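Local atomic coordinates of ADP/ATP-dependent NAD(P)H-hydrate dehydratase (Bacillus subtilis, PDB entry 3RPZ), a protein that catalyses the ADP- or ATP-dependent dehydration of hydrated NADH and NADPH, probably returning these damaged cofactors to their usable form. Residues G52-R55 / S56-K60; G218-L221 / T222-L226; D269-P272 / R273-R277; A242-L245 / H246-A250. All blocks are in the same frame, centred on the assembly; numbering follows the deposited sequence. Where two conformers were deposited one is given.

In the fold
From the N terminus, interaction 1 turns the chain from the end of helix 44-54 into strand 60-65. Interaction 2 lies in helix 217-231, interaction 4 in helix 235-256 and interaction 3 in helix 264-277. Each spans adjoining residues, so none closes a long loop, and the four follow in series without nesting or crossing. Their side chains meet. Ala53 and Ser56 pack on helix 217-231, where Met224 also reaches His246 of interaction 4 and Leu271 of interaction 3, while Cys249 rests against Leu271. Interactions 1 and 4 do not touch. Interactions 1 and 3 face the second subunit; interactions 2 and 4 reach the AMP site, and interactions 1 and 2 each supply a side chain to a hydrated NADPH.

Interaction 1: G52-R55 / S56-K60; sequences GAMR and SGLGK. With NPW (beta-6-hydroxy-1,4,5,6-tetrahydronicotinamide adenine dinucleotide phosphate), chain D.
Ser56 N donates to Ala53 O (3.0 Å) from well above the carbonyl plane, as the chain leaves helix 44-54 in a turn that Gly57 continues with a positive phi of 92°. The Ser56 hydroxyl reaches back: OG, anti to its own carbonyl carbon (chi1 -65°), donates to Gly52 O at 2.8 Å, nearly in line with that C=O. Leu58 then folds under the helix end. Its CG sits 3.3 Å from Ala53 O, and the two methyls divide the work, CD2 against Ala53 CB (4.0 Å) and CD1 touching both the CA and the CE of Met54. An alanine in place of Leu58 would probably open a gap beside Ala53 and take from the Met54 methyl its apolar neighbour in the turn. The Arg55 guanidinium leaves the turn for the second subunit, where it bonds Thr261 and forms a salt bridge with Glu266. Where strand 60-65 begins, Lys60 extends NZ to phosphate oxygen OB2 of the bound hydrated NADPH (2.7 Å), a ligand also held by Asp219 of the second subunit. Two hydrogen bonds back to the helix and the packing of Leu58 thus hold the turn before a lysine whose charge probably offsets the diphosphate.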
loop_
_atom_site.group_PDB
_atom_site.type_symbol
_atom_site.label_atom_id
_atom_site.label_comp_id
_atom_site.label_asym_id
_atom_site.label_seq_id
_atom_site.Cartn_x
_atom_site.Cartn_y
_atom_site.Cartn_z
ATOM N N GLY A 52 15.212 0.943 2.892
ATOM C CA GLY A 52 16.564 1.015 2.372
ATOM C C GLY A 52 17.430 -0.122 2.855
ATOM O O GLY A 52 18.220 -0.691 2.097
ATOM N N ALA A 53 17.312 -0.481 4.119
ATOM C CA ALA A 53 18.126 -1.528 4.721
ATOM C C ALA A 53 17.769 -2.905 4.146
ATOM O O ALA A 53 18.672 -3.649 3.756
ATOM C CB ALA A 53 18.015 -1.464 6.248
ATOM N N MET A 54 16.483 -3.233 4.156
ATOM C CA MET A 54 16.111 -4.573 3.716
ATOM C C MET A 54 16.333 -4.766 2.240
ATOM O O MET A 54 16.581 -5.892 1.800
ATOM C CB MET A 54 14.705 -4.951 4.155
ATOM C CG MET A 54 14.533 -4.901 5.653
ATOM S SD MET A 54 13.240 -6.022 6.259
ATOM C CE MET A 54 14.117 -7.516 6.096
ATOM N N ARG A 55 16.257 -3.690 1.452
ATOM C CA ARG A 55 16.606 -3.760 0.039
ATOM C C ARG A 55 18.083 -3.953 -0.200
ATOM O O ARG A 55 18.472 -4.295 -1.318
ATOM C CB ARG A 55 16.177 -2.459 -0.639
ATOM C CG ARG A 55 14.717 -2.367 -1.006
ATOM C CD ARG A 55 14.350 -3.281 -2.147
ATOM N NE ARG A 55 13.038 -3.035 -2.645
ATOM C CZ ARG A 55 12.282 -3.913 -3.280
ATOM N NH1 ARG A 55 12.656 -5.136 -3.459
ATOM N NH2 ARG A 55 11.101 -3.518 -3.732
ATOM N N SER A 56 18.937 -3.700 0.783
ATOM C CA SER A 56 20.365 -3.599 0.596
ATOM C C SER A 56 21.175 -4.765 1.075
ATOM O O SER A 56 22.338 -4.639 1.453
ATOM C CB SER A 56 20.883 -2.282 1.131
ATOM O OG SER A 56 20.322 -1.212 0.355
ATOM N N GLY A 57 20.593 -5.965 1.071
ATOM C CA GLY A 57 21.378 -7.185 1.161
ATOM C C GLY A 57 21.646 -7.782 2.545
ATOM O O GLY A 57 22.416 -8.724 2.646
ATOM N N LEU A 58 20.993 -7.255 3.578
ATOM C CA LEU A 58 21.041 -7.875 4.912
ATOM C C LEU A 58 20.304 -9.228 4.910
ATOM O O LEU A 58 19.691 -9.636 3.909
ATOM C CB LEU A 58 20.570 -6.898 5.987
ATOM C CG LEU A 58 19.179 -6.264 5.768
ATOM C CD1 LEU A 58 18.059 -7.337 5.719
ATOM C CD2 LEU A 58 18.864 -5.282 6.892
ATOM N N GLY A 59 20.395 -9.919 6.048
ATOM C CA GLY A 59 19.631 -11.123 6.259
ATOM C C GLY A 59 18.325 -10.870 6.946
ATOM O O GLY A 59 17.271 -11.280 6.454
ATOM N N LYS A 60 18.363 -10.233 8.111
ATOM C CA LYS A 60 17.183 -9.871 8.871
ATOM C C LYS A 60 17.313 -8.439 9.324
ATOM O O LYS A 60 18.417 -7.936 9.470
ATOM C CB LYS A 60 16.961 -10.784 10.087
ATOM C CG LYS A 60 16.471 -12.189 9.687
ATOM C CD LYS A 60 15.816 -12.975 10.820
ATOM C CE LYS A 60 16.780 -13.380 11.790
ATOM N NZ LYS A 60 15.953 -13.960 13.023
HETATM P P NPW D . 23.475 -19.186 11.989
HETATM O O1 NPW D . 23.352 -18.545 13.354
HETATM O O2 NPW D . 23.257 -18.311 10.798
HETATM O O3 NPW D . 24.735 -20.051 11.813
HETATM P PA NPW D . 15.787 -18.787 14.311
HETATM P PB NPW D . 14.166 -17.324 12.388
HETATM C C1A NPW D . 20.206 -21.310 11.723
HETATM C C1B NPW D . 9.890 -15.356 12.527
HETATM N N1C NPW D . 10.139 -14.451 11.432
HETATM N N1D NPW D . 22.057 -23.333 7.414
HETATM C C2A NPW D . 20.963 -20.023 12.049
HETATM O O2A NPW D . 22.337 -20.333 11.946
HETATM C C2B NPW D . 9.759 -16.830 12.127
HETATM O O2B NPW D . 8.525 -17.118 11.519
HETATM C C2C NPW D . 9.449 -13.365 11.203
HETATM C C2D NPW D . 22.595 -23.262 8.640
HETATM C C3A NPW D . 20.508 -19.726 13.467
HETATM O O3A NPW D . 21.210 -20.510 14.455
HETATM C C3B NPW D . 9.925 -17.456 13.527
HETATM O O3B NPW D . 8.650 -17.395 14.179
HETATM C C3C NPW D . 9.576 -12.365 10.380
HETATM N N3D NPW D . 22.071 -22.716 9.750
HETATM C C4B NPW D . 10.921 -16.501 14.200
HETATM O O4B NPW D . 10.999 -15.283 13.404
HETATM C C4C NPW D . 10.818 -12.402 9.496
HETATM C C4D NPW D . 20.845 -22.234 9.513
HETATM O O4D NPW D . 18.957 -21.158 12.404
HETATM C C4E NPW D . 19.062 -20.182 13.413
HETATM C C5A NPW D . 20.192 -22.224 8.250
HETATM C C5B NPW D . 12.333 -17.082 14.313
HETATM O O5B NPW D . 12.742 -17.652 13.068
HETATM C C5C NPW D . 11.870 -13.284 10.142
HETATM C C5E NPW D . 18.103 -19.049 13.043
HETATM O O5E NPW D . 16.774 -19.494 13.288
HETATM C C6C NPW D . 11.295 -14.680 10.511
HETATM O O6C NPW D . 10.865 -15.429 9.378
HETATM C C6D NPW D . 20.842 -22.819 7.119
HETATM N N6D NPW D . 20.359 -22.904 5.890
HETATM N N7A NPW D . 18.960 -21.601 8.277
HETATM C C7C NPW D . 8.601 -11.326 10.217
HETATM N N7C NPW D . 8.821 -10.383 9.312
HETATM O O7C NPW D . 7.585 -11.291 10.958
HETATM C C8A NPW D . 18.845 -21.195 9.600
HETATM N N9A NPW D . 20.005 -21.611 10.308
HETATM O OA1 NPW D . 16.484 -18.276 15.502
HETATM O OA2 NPW D . 14.791 -19.830 14.417
HETATM O OA3 NPW D . 15.256 -17.476 13.546
HETATM O OB1 NPW D . 14.304 -18.308 11.314
HETATM O OB2 NPW D . 14.258 -15.872 12.041
#

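Interaction 2: G218-L221 / T222-L226; sequences GDTL and TGMIL. With NPW (beta-6-hydroxy-1,4,5,6-tetrahydronicotinamide adenine dinucleotide phosphate), chain B.
Gly218 O accepts the backbone N-H of Thr222 at 3.1 Å, opening a run of i to i+4 bonds near the start of helix 217-231; Gly218 N bonds a phosphate oxygen of AMP. Asp219 follows, its O taking a weak bond from Gly223 N while its carboxylate turns off the helix to the hydrated NADPH. The two oxygens share the ligand: OD2 accepts O6C, the hydroxyl of the hydrated nicotinamide ring, at 2.6 Å, and OD1 accepts the ribose hydroxyl O2B at 2.8 Å. An alanine at Asp219 would probably leave both hydroxyls without these acceptors and the hydrated ring less firmly placed. Thr220 O receives Met224 N (2.9 Å), and its carbonyl lies against Met224 CG. At Leu221 the O takes Ile225 N in a nearly straight bond (N-H...O 169°). Leu221 turns its CG away from the backbone N (chi1 175°) and meets Ile225 one turn on, CG to CD1 at 4.0 Å, the two side chains crossing at a slant. Thr222 OG1 is bonded to Asp131. One helix start therefore serves both ligands: backbone N-H toward the AMP phosphate, where the helix dipole would probably help, and a carboxylate bridging two hydroxyls of the substrate.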
loop_
_atom_site.group_PDB
_atom_site.type_symbol
_atom_site.label_atom_id
_atom_site.label_comp_id
_atom_site.label_asym_id
_atom_site.label_seq_id
_atom_site.Cartn_x
_atom_site.Cartn_y
_atom_site.Cartn_z
ATOM N N GLY A 218 17.795 11.222 2.829
ATOM C CA GLY A 218 18.884 10.849 3.680
ATOM C C GLY A 218 18.534 9.743 4.659
ATOM O O GLY A 218 19.381 8.961 5.061
ATOM N N ASP A 219 17.250 9.656 5.001
ATOM C CA ASP A 219 16.768 8.572 5.847
ATOM C C ASP A 219 16.900 7.245 5.099
ATOM O O ASP A 219 17.362 6.224 5.649
ATOM C CB ASP A 219 15.339 8.871 6.325
ATOM C CG ASP A 219 15.213 10.189 7.001
ATOM O OD1 ASP A 219 16.089 10.545 7.847
ATOM O OD2 ASP A 219 14.233 10.920 6.713
ATOM N N THR A 220 16.460 7.206 3.821
ATOM C CA THR A 220 16.671 6.061 2.983
ATOM C C THR A 220 18.178 5.668 2.912
ATOM O O THR A 220 18.553 4.496 2.968
ATOM C CB THR A 220 16.122 6.353 1.598
ATOM O OG1 THR A 220 14.706 6.579 1.665
ATOM C CG2 THR A 220 16.391 5.206 0.632
ATOM N N LEU A 221 19.047 6.667 2.681
ATOM C CA LEU A 221 20.474 6.408 2.588
ATOM C C LEU A 221 20.995 5.708 3.836
ATOM O O LEU A 221 21.765 4.744 3.725
ATOM C CB LEU A 221 21.273 7.690 2.297
ATOM C CG LEU A 221 22.768 7.489 2.319
ATOM C CD1 LEU A 221 23.240 6.599 1.184
ATOM C CD2 LEU A 221 23.474 8.864 2.247
ATOM N N THR A 222 20.613 6.168 5.031
ATOM C CA THR A 222 21.087 5.526 6.257
ATOM C C THR A 222 20.771 4.046 6.245
ATOM O O THR A 222 21.574 3.193 6.579
ATOM C CB THR A 222 20.449 6.218 7.445
ATOM O OG1 THR A 222 20.983 7.541 7.493
ATOM C CG2 THR A 222 20.737 5.495 8.765
ATOM N N GLY A 223 19.555 3.731 5.823
ATOM C CA GLY A 223 19.175 2.316 5.685
ATOM C C GLY A 223 19.982 1.550 4.668
ATOM O O GLY A 223 20.416 0.408 4.909
ATOM N N MET A 224 20.214 2.157 3.516
ATOM C CA MET A 224 21.037 1.502 2.503
ATOM C C MET A 224 22.457 1.178 3.026
ATOM O O MET A 224 22.991 0.091 2.821
ATOM C CB MET A 224 21.092 2.316 1.231
ATOM C CG MET A 224 19.801 2.364 0.503
ATOM S SD MET A 224 19.835 3.402 -0.986
ATOM C CE MET A 224 21.110 2.637 -1.942
ATOM N N ILE A 225 23.068 2.135 3.736
ATOM C CA ILE A 225 24.378 1.875 4.339
ATOM C C ILE A 225 24.288 0.695 5.326
ATOM O O ILE A 225 25.135 -0.203 5.314
ATOM C CB ILE A 225 24.937 3.098 5.030
ATOM C CG1 ILE A 225 25.121 4.250 4.039
ATOM C CG2 ILE A 225 26.319 2.822 5.597
ATOM C CD1 ILE A 225 25.451 5.641 4.688
ATOM N N LEU A 226 23.244 0.678 6.147
ATOM C CA LEU A 226 23.062 -0.361 7.136
ATOM C C LEU A 226 23.003 -1.749 6.487
ATOM O O LEU A 226 23.665 -2.668 6.900
ATOM C CB LEU A 226 21.792 -0.100 7.935
ATOM C CG LEU A 226 21.457 -1.130 9.026
ATOM C CD1 LEU A 226 22.561 -1.183 10.095
ATOM C CD2 LEU A 226 20.088 -0.815 9.670
HETATM P P NPW B . 18.955 26.044 5.035
HETATM O O1 NPW B . 18.101 26.485 6.202
HETATM O O2 NPW B . 18.262 25.380 3.889
HETATM O O3 NPW B . 19.939 27.117 4.535
HETATM P PA NPW B . 17.562 19.930 10.068
HETATM P PB NPW B . 16.288 17.696 8.707
HETATM C C1A NPW B . 20.816 22.912 6.447
HETATM C C1B NPW B . 13.975 13.859 10.158
HETATM N N1C NPW B . 13.276 13.662 8.911
HETATM N N1D NPW B . 23.635 22.858 2.188
HETATM C C2A NPW B . 19.562 23.753 6.219
HETATM O O2A NPW B . 19.997 24.968 5.643
HETATM C C2B NPW B . 15.477 13.559 10.108
HETATM O O2B NPW B . 15.753 12.182 10.092
HETATM C C2C NPW B . 12.185 12.954 8.783
HETATM C C2D NPW B . 23.418 23.842 3.073
HETATM C C3A NPW B . 19.009 23.907 7.626
HETATM O O3A NPW B . 19.685 24.934 8.381
HETATM C C3B NPW B . 15.888 14.262 11.418
HETATM O O3B NPW B . 15.620 13.355 12.495
HETATM C C3C NPW B . 11.341 12.755 7.812
HETATM N N3D NPW B . 22.663 23.814 4.184
HETATM C C4B NPW B . 14.925 15.457 11.467
HETATM O O4B NPW B . 13.857 15.227 10.503
HETATM C C4C NPW B . 11.618 13.539 6.535
HETATM C C4D NPW B . 22.124 22.601 4.364
HETATM O O4D NPW B . 20.457 22.041 7.524
HETATM C C4E NPW B . 19.347 22.554 8.222
HETATM C C5A NPW B . 22.258 21.498 3.477
HETATM C C5B NPW B . 15.596 16.789 11.120
HETATM O O5B NPW B . 16.386 16.658 9.936
HETATM C C5C NPW B . 12.472 14.750 6.863
HETATM C C5E NPW B . 18.210 21.542 8.064
HETATM O O5E NPW B . 18.500 20.416 8.883
HETATM C C6C NPW B . 13.741 14.351 7.667
HETATM O O6C NPW B . 14.620 13.494 6.944
HETATM C C6D NPW B . 23.075 21.634 2.306
HETATM N N6D NPW B . 23.310 20.699 1.400
HETATM N N7A NPW B . 21.538 20.388 3.874
HETATM C C7C NPW B . 10.263 11.810 7.863
HETATM N N7C NPW B . 9.495 11.663 6.794
HETATM O O7C NPW B . 10.028 11.176 8.924
HETATM C C8A NPW B . 20.922 20.817 5.042
HETATM N N9A NPW B . 21.317 22.158 5.301
HETATM O OA1 NPW B . 16.931 21.052 10.781
HETATM O OA2 NPW B . 18.489 19.045 10.738
HETATM O OA3 NPW B . 16.347 19.156 9.353
HETATM O OB1 NPW B . 17.436 17.380 7.857
HETATM O OB2 NPW B . 14.920 17.662 8.101
#

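Interaction 3: D269-P272 / R273-R277; sequences DILP and RVWKR
Leu271 and Trp275, one turn apart on helix 264-277, lie side by side and point the same way. Both carry CG anti to the backbone N (chi1 -179° and -172°), which brings Leu271 CG to the edge of the indole, in its plane and 4.0 Å from CE3; the methyls CD1 and CD2 stand almost equally close to that same ring atom. Beneath them the backbone is bonded firmly, Trp275 N donating to Leu271 O at 2.8 Å. Trp275 CB also rests on that carbonyl oxygen, so the start of the side chain and the amide share one support. Farther out, Leu271 packs on Leu245, Cys249 and Met224, and the indole meets the ring of His260 of the second subunit.

Pro272 has no N-H to give to the preceding turn, and the helix kinks there: this is the familiar proline kink within an alpha-helix. Next to the kink, Arg273 N makes a weak bond to Ile270 O and also donates to a water at 3.2 Å, which in turn donates to Asp269 O (2.8 Å), so the water links two backbone groups at the bend. Across the kink the i to i+4 pattern is kept by Val274 N on Ile270 O, whereas the bond from Lys276 N to Pro272 O is weak. The methyls Ile270 CG2 and Val274 CG2 are pressed together at 3.4 Å, closer than two methyls normally sit. Arg273 reaches the second subunit in a salt bridge with Glu256, and Lys276 NZ bonds Thr254 O of that subunit.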
loop_
_atom_site.group_PDB
_atom_site.type_symbol
_atom_site.label_atom_id
_atom_site.label_comp_id
_atom_site.label_asym_id
_atom_site.label_seq_id
_atom_site.Cartn_x
_atom_site.Cartn_y
_atom_site.Cartn_z
ATOM N N ASP A 269 12.653 1.241 -4.255
ATOM C CA ASP A 269 11.871 0.486 -5.237
ATOM C C ASP A 269 12.745 0.355 -6.532
ATOM O O ASP A 269 12.578 -0.601 -7.310
ATOM C CB ASP A 269 10.527 1.172 -5.702
ATOM C CG ASP A 269 9.356 1.397 -4.667
ATOM O OD1 ASP A 269 9.254 0.727 -3.647
ATOM O OD2 ASP A 269 8.459 2.301 -5.016
ATOM N N ILE A 270 13.582 1.366 -6.843
ATOM C CA ILE A 270 14.426 1.461 -8.060
ATOM C C ILE A 270 15.714 0.666 -7.893
ATOM O O ILE A 270 16.275 0.120 -8.851
ATOM C CB ILE A 270 14.776 2.982 -8.333
ATOM C CG1 ILE A 270 13.505 3.708 -8.759
ATOM C CG2 ILE A 270 15.929 3.225 -9.342
ATOM C CD1 ILE A 270 13.590 5.252 -8.633
ATOM N N LEU A 271 16.201 0.564 -6.661
ATOM C CA LEU A 271 17.495 -0.062 -6.376
ATOM C C LEU A 271 17.635 -1.478 -6.942
ATOM O O LEU A 271 18.699 -1.847 -7.419
ATOM C CB LEU A 271 17.779 -0.039 -4.889
ATOM C CG LEU A 271 19.086 -0.623 -4.409
ATOM C CD1 LEU A 271 20.299 0.179 -4.962
ATOM C CD2 LEU A 271 19.120 -0.594 -2.874
ATOM N N PRO A 272 16.573 -2.297 -6.867
ATOM C CA PRO A 272 16.760 -3.674 -7.412
ATOM C C PRO A 272 17.286 -3.732 -8.840
ATOM O O PRO A 272 18.194 -4.499 -9.132
ATOM C CB PRO A 272 15.357 -4.281 -7.272
ATOM C CG PRO A 272 14.797 -3.625 -6.042
ATOM C CD PRO A 272 15.278 -2.174 -6.199
ATOM N N ARG A 273 16.728 -2.891 -9.713
ATOM C CA ARG A 273 17.116 -2.871 -11.113
ATOM C C ARG A 273 18.452 -2.145 -11.300
ATOM O O ARG A 273 19.272 -2.560 -12.151
ATOM C CB ARG A 273 16.021 -2.248 -11.983
ATOM C CG ARG A 273 14.878 -3.173 -12.270
ATOM C CD ARG A 273 13.822 -2.533 -13.240
ATOM N NE ARG A 273 12.746 -3.497 -13.476
ATOM C CZ ARG A 273 12.761 -4.428 -14.415
ATOM N NH1 ARG A 273 13.791 -4.526 -15.253
ATOM N NH2 ARG A 273 11.733 -5.267 -14.519
ATOM N N VAL A 274 18.655 -1.080 -10.542
ATOM C CA VAL A 274 19.910 -0.348 -10.640
ATOM C C VAL A 274 21.082 -1.198 -10.194
ATOM O O VAL A 274 22.096 -1.310 -10.895
ATOM C CB VAL A 274 19.812 0.950 -9.892
ATOM C CG1 VAL A 274 21.189 1.614 -9.713
ATOM C CG2 VAL A 274 18.838 1.919 -10.594
ATOM N N TRP A 275 20.960 -1.887 -9.077
ATOM C CA TRP A 275 22.031 -2.711 -8.577
ATOM C C TRP A 275 22.341 -3.819 -9.583
ATOM O O TRP A 275 23.501 -4.118 -9.834
ATOM C CB TRP A 275 21.629 -3.273 -7.187
ATOM C CG TRP A 275 22.658 -4.005 -6.384
ATOM C CD1 TRP A 275 23.699 -4.757 -6.802
ATOM C CD2 TRP A 275 22.695 -4.011 -4.969
ATOM N NE1 TRP A 275 24.397 -5.287 -5.716
ATOM C CE2 TRP A 275 23.789 -4.819 -4.579
ATOM C CE3 TRP A 275 21.901 -3.423 -4.002
ATOM C CZ2 TRP A 275 24.093 -5.042 -3.216
ATOM C CZ3 TRP A 275 22.207 -3.644 -2.675
ATOM C CH2 TRP A 275 23.285 -4.450 -2.307
ATOM N N LYS A 276 21.348 -4.425 -10.222
ATOM C CA LYS A 276 21.595 -5.461 -11.224
ATOM C C LYS A 276 22.532 -4.985 -12.359
ATOM O O LYS A 276 23.330 -5.758 -12.832
ATOM C CB LYS A 276 20.270 -5.914 -11.803
ATOM C CG LYS A 276 20.304 -6.991 -12.902
ATOM C CD LYS A 276 20.720 -8.368 -12.322
ATOM C CE LYS A 276 20.821 -9.450 -13.407
ATOM N NZ LYS A 276 21.215 -10.762 -12.840
ATOM N N ARG A 277 22.407 -3.724 -12.730
ATOM C CA ARG A 277 23.208 -3.122 -13.807
ATOM C C ARG A 277 24.686 -3.164 -13.518
ATOM O O ARG A 277 25.520 -3.135 -14.450
ATOM C CB ARG A 277 22.823 -1.660 -14.013
ATOM C CG ARG A 277 23.563 -1.008 -15.187
ATOM C CD ARG A 277 22.828 0.223 -15.655
ATOM N NE ARG A 277 23.336 1.442 -15.046
ATOM C CZ ARG A 277 24.533 1.957 -15.304
ATOM N NH1 ARG A 277 25.366 1.331 -16.123
ATOM N NH2 ARG A 277 24.912 3.083 -14.725
HETATM O O HOH W 1 13.667 -2.029 -9.502
#

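Interaction 4: A242-L245 / H246-A250; sequences AVYL and HGACA
His246 N donates to Ala242 O at 2.9 Å, and His246 CB presses on the same oxygen, 3.1 Å away, so amide and side chain crowd one carbonyl in the tightly packed part of this turn of helix 235-256. Leu245 O is similarly occupied: it accepts Cys249 N at 2.9 Å and has the Ala248 methyl leaning on it. That methyl also touches Tyr244 O, the acceptor for Ala248 N.

Side-chain contact is looser. Tyr244 CE1 comes no nearer than 4.4 Å to Ala248 CB, at a slant to the ring, and the phenol instead packs toward helix 11-17 and the loop at Asn205 and Pro206. Ala248 is itself partly exposed. On the imidazole side a water joins the ring to the backbone: it donates to Val243 O (3.0 Å), which also accepts Gly247 N, and it is hydrogen-bonded to His246 ND1 at 2.8 Å, lying in the ring plane.

A chi1 of 176° swings the imidazole off the helix toward helix 217-231, where NE2 bonds Thr217 O. Held at both nitrogens, the ring is fixed in its rotation. It touches the bound AMP and packs on Leu221, another residue of that pocket. A regular alpha-helix thus presents one histidine to the nucleotide site of the ribokinase-like fold, to which NAD(P)H-hydrate dehydratases belong.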
loop_
_atom_site.group_PDB
_atom_site.type_symbol
_atom_site.label_atom_id
_atom_site.label_comp_id
_atom_site.label_asym_id
_atom_site.label_seq_id
_atom_site.Cartn_x
_atom_site.Cartn_y
_atom_site.Cartn_z
ATOM N N ALA A 242 26.851 2.250 -1.085
ATOM C CA ALA A 242 25.548 2.719 -0.715
ATOM C C ALA A 242 25.340 4.116 -1.217
ATOM O O ALA A 242 24.297 4.445 -1.808
ATOM C CB ALA A 242 25.347 2.637 0.811
ATOM N N VAL A 243 26.316 5.000 -0.959
ATOM C CA VAL A 243 26.204 6.407 -1.375
ATOM C C VAL A 243 26.094 6.471 -2.925
ATOM O O VAL A 243 25.230 7.172 -3.493
ATOM C CB VAL A 243 27.386 7.207 -0.891
ATOM C CG1 VAL A 243 27.354 8.618 -1.440
ATOM C CG2 VAL A 243 27.377 7.248 0.638
ATOM N N TYR A 244 26.888 5.664 -3.603
ATOM C CA TYR A 244 26.885 5.646 -5.070
ATOM C C TYR A 244 25.564 5.157 -5.635
ATOM O O TYR A 244 24.962 5.802 -6.488
ATOM C CB TYR A 244 28.043 4.771 -5.608
ATOM C CG TYR A 244 28.202 4.778 -7.096
ATOM C CD1 TYR A 244 27.305 4.114 -7.908
ATOM C CD2 TYR A 244 29.239 5.456 -7.675
ATOM C CE1 TYR A 244 27.445 4.153 -9.302
ATOM C CE2 TYR A 244 29.394 5.473 -9.048
ATOM C CZ TYR A 244 28.470 4.827 -9.831
ATOM O OH TYR A 244 28.641 4.880 -11.261
ATOM N N LEU A 245 25.099 4.023 -5.155
ATOM C CA LEU A 245 23.857 3.465 -5.693
ATOM C C LEU A 245 22.654 4.320 -5.354
ATOM O O LEU A 245 21.739 4.423 -6.151
ATOM C CB LEU A 245 23.692 2.003 -5.272
ATOM C CG LEU A 245 24.671 1.052 -5.958
ATOM C CD1 LEU A 245 24.626 -0.352 -5.336
ATOM C CD2 LEU A 245 24.496 0.961 -7.479
ATOM N N HIS A 246 22.641 4.926 -4.167
ATOM C CA HIS A 246 21.578 5.883 -3.778
ATOM C C HIS A 246 21.464 6.984 -4.821
ATOM O O HIS A 246 20.370 7.234 -5.336
ATOM C CB HIS A 246 21.907 6.385 -2.394
ATOM C CG HIS A 246 21.019 7.441 -1.830
ATOM N ND1 HIS A 246 21.357 8.785 -1.879
ATOM C CD2 HIS A 246 19.841 7.355 -1.156
ATOM C CE1 HIS A 246 20.419 9.466 -1.208
ATOM N NE2 HIS A 246 19.502 8.624 -0.749
ATOM N N GLY A 247 22.593 7.559 -5.216
ATOM C CA GLY A 247 22.574 8.593 -6.245
ATOM C C GLY A 247 22.189 8.040 -7.603
ATOM O O GLY A 247 21.455 8.678 -8.365
ATOM N N ALA A 248 22.672 6.846 -7.953
ATOM C CA ALA A 248 22.348 6.218 -9.229
ATOM C C ALA A 248 20.849 5.980 -9.379
ATOM O O ALA A 248 20.321 6.037 -10.489
ATOM C CB ALA A 248 23.142 4.919 -9.414
ATOM N N CYS A 249 20.168 5.687 -8.279
ATOM C CA CYS A 249 18.723 5.485 -8.329
ATOM C C CYS A 249 18.013 6.751 -8.746
ATOM O O CYS A 249 17.046 6.704 -9.528
ATOM C CB CYS A 249 18.191 4.993 -6.998
ATOM S SG CYS A 249 18.666 3.269 -6.602
ATOM N N ALA A 250 18.443 7.907 -8.220
ATOM C CA ALA A 250 17.878 9.180 -8.651
ATOM C C ALA A 250 18.165 9.477 -10.104
ATOM O O ALA A 250 17.315 10.040 -10.791
ATOM C CB ALA A 250 18.427 10.304 -7.759
HETATM O O HOH W 2 23.902 9.688 -2.594
#